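Local atomic coordinates of tryptophan synthase alpha chain (Campylobacter jejuni, PDB entry 3THA), a protein that probably catalyses the aldol cleavage of indoleglycerol phosphate to indole and glyceraldehyde 3-phosphate, as the alpha subunit of an alpha2-beta2 tryptophan synthase. Residues L27-A32 / G237-I242. Sequence-based numbering, arbitrary orientation.
Sequences LQTSEA and GNLDII
Thr-29 opens the contact with its methyl group: a chi1 of -43° puts OG1 beside the backbone N and leaves CG2 anti to that N, where it meets Ile-242 CD1 at 3.8 Å, the two side chains crossing at a slant. The hydroxyl is engaged elsewhere, OG1 being hydrogen-bonded to Asn-26 OD1 just ahead of the helix. Leu-239 reaches in beside this pair, its CD1 end lying near Thr-29. In the eight-stranded TIM barrel of the TrpA family, this joins the helix after the first strand, 27-35, to 239-248, the last helix of the chain, which follows strand 223-226 and the short helix 228-233, on the outer layer where the barrel closes. Asn-238 is the N-cap of the latter helix, 239-248, its OD1 accepting two weak bonds, from Asp-240 N at 2.8 Å and Ile-241 N at 3.3 Å. The CB atoms of Ser-30 and Glu-31 are turned away from 237-242; Ser-30 OG bonds Gly-23 N, and Glu-31 OE1 forms a salt bridge with Arg-84 NE. One turn on from Thr-29, Ala-32 directs CB toward 237-242 and Leu-239 packs against it, though CD1 is modelled too close and its detail is doubtful. Just beyond, Arg-36 is touched by Leu-239 and forms a salt bridge with Asp-240 OD2 through its NH1.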
loop_
_atom_site.group_PDB
_atom_site.type_symbol
_atom_site.label_atom_id
_atom_site.label_comp_id
_atom_site.label_asym_id
_atom_site.label_seq_id
_atom_site.Cartn_x
_atom_site.Cartn_y
_atom_site.Cartn_z
ATOM N N LEU B 27 -7.308 1.691 20.525
ATOM C CA LEU B 27 -7.688 0.314 20.621
ATOM C C LEU B 27 -9.055 0.189 21.269
ATOM O O LEU B 27 -9.877 -0.635 20.867
ATOM C CB LEU B 27 -6.643 -0.455 21.431
ATOM C CG LEU B 27 -6.658 -1.983 21.214
ATOM C CD1 LEU B 27 -6.631 -2.373 19.702
ATOM C CD2 LEU B 27 -5.500 -2.677 22.008
ATOM N N GLN B 28 -9.318 1.032 22.257
ATOM C CA GLN B 28 -10.585 0.943 22.956
ATOM C C GLN B 28 -11.778 1.212 22.029
ATOM O O GLN B 28 -12.855 0.641 22.219
ATOM C CB GLN B 28 -10.609 1.849 24.180
ATOM C CG GLN B 28 -11.946 1.834 24.926
ATOM C CD GLN B 28 -12.414 0.433 25.348
ATOM O OE1 GLN B 28 -11.625 -0.376 25.843
ATOM N NE2 GLN B 28 -13.702 0.158 25.165
ATOM N N THR B 29 -11.581 2.042 21.009
ATOM C CA THR B 29 -12.650 2.330 20.031
ATOM C C THR B 29 -12.849 1.155 19.075
ATOM O O THR B 29 -13.966 0.912 18.597
ATOM C CB THR B 29 -12.341 3.560 19.199
ATOM O OG1 THR B 29 -11.807 4.591 20.048
ATOM C CG2 THR B 29 -13.626 4.071 18.429
ATOM N N SER B 30 -11.747 0.462 18.788
ATOM C CA SER B 30 -11.761 -0.759 17.975
ATOM C C SER B 30 -12.485 -1.842 18.776
ATOM O O SER B 30 -13.383 -2.482 18.257
ATOM C CB SER B 30 -10.334 -1.159 17.528
ATOM O OG SER B 30 -9.905 -0.396 16.388
ATOM N N GLU B 31 -12.147 -1.979 20.057
ATOM C CA GLU B 31 -12.871 -2.878 20.970
ATOM C C GLU B 31 -14.380 -2.583 21.063
ATOM O O GLU B 31 -15.207 -3.450 20.924
ATOM C CB GLU B 31 -12.244 -2.864 22.373
ATOM C CG GLU B 31 -12.953 -3.827 23.373
ATOM C CD GLU B 31 -12.051 -4.318 24.507
ATOM O OE1 GLU B 31 -10.817 -4.291 24.342
ATOM O OE2 GLU B 31 -12.569 -4.735 25.570
ATOM N N ALA B 32 -14.744 -1.342 21.278
ATOM C CA ALA B 32 -16.158 -1.052 21.431
ATOM C C ALA B 32 -16.865 -1.268 20.105
ATOM O O ALA B 32 -17.992 -1.745 20.073
ATOM C CB ALA B 32 -16.378 0.344 21.978
ATOM N N GLY B 237 -14.744 11.260 17.273
ATOM C CA GLY B 237 -14.501 10.907 18.658
ATOM C C GLY B 237 -15.785 10.401 19.288
ATOM O O GLY B 237 -16.175 10.897 20.370
ATOM N N ASN B 238 -16.433 9.426 18.619
ATOM C CA ASN B 238 -17.818 9.061 18.947
ATOM C C ASN B 238 -18.288 7.787 18.326
ATOM O O ASN B 238 -18.561 7.760 17.146
ATOM C CB ASN B 238 -18.784 10.154 18.492
ATOM C CG ASN B 238 -20.168 10.060 19.175
ATOM O OD1 ASN B 238 -20.751 8.990 19.331
ATOM N ND2 ASN B 238 -20.690 11.193 19.547
ATOM N N LEU B 239 -18.477 6.753 19.127
ATOM C CA LEU B 239 -18.896 5.511 18.543
ATOM C C LEU B 239 -20.286 5.556 17.909
ATOM O O LEU B 239 -20.525 4.866 16.936
ATOM C CB LEU B 239 -18.796 4.356 19.530
ATOM C CG LEU B 239 -17.987 3.299 18.790
ATOM C CD1 LEU B 239 -17.383 2.350 19.779
ATOM C CD2 LEU B 239 -18.782 2.530 17.746
ATOM N N ASP B 240 -21.199 6.344 18.450
ATOM C CA ASP B 240 -22.550 6.350 17.900
ATOM C C ASP B 240 -22.582 6.987 16.510
ATOM O O ASP B 240 -23.432 6.652 15.681
ATOM C CB ASP B 240 -23.536 7.101 18.838
ATOM C CG ASP B 240 -23.428 6.653 20.298
ATOM O OD1 ASP B 240 -23.361 7.526 21.182
ATOM O OD2 ASP B 240 -23.378 5.434 20.572
ATOM N N ILE B 241 -21.680 7.944 16.299
ATOM C CA ILE B 241 -21.532 8.648 15.029
ATOM C C ILE B 241 -20.836 7.657 14.057
ATOM O O ILE B 241 -21.323 7.430 12.951
ATOM C CB ILE B 241 -20.734 10.008 15.188
ATOM C CG1 ILE B 241 -21.411 10.947 16.169
ATOM C CG2 ILE B 241 -20.613 10.756 13.881
ATOM C CD1 ILE B 241 -20.690 12.305 16.353
ATOM N N ILE B 242 -19.739 7.034 14.484
ATOM C CA ILE B 242 -19.082 6.041 13.625
ATOM C C ILE B 242 -20.086 5.032 13.147
ATOM O O ILE B 242 -20.164 4.726 11.979
ATOM C CB ILE B 242 -17.983 5.259 14.322
ATOM C CG1 ILE B 242 -16.890 6.207 14.808
ATOM C CG2 ILE B 242 -17.398 4.261 13.362
ATOM C CD1 ILE B 242 -15.850 5.520 15.680
#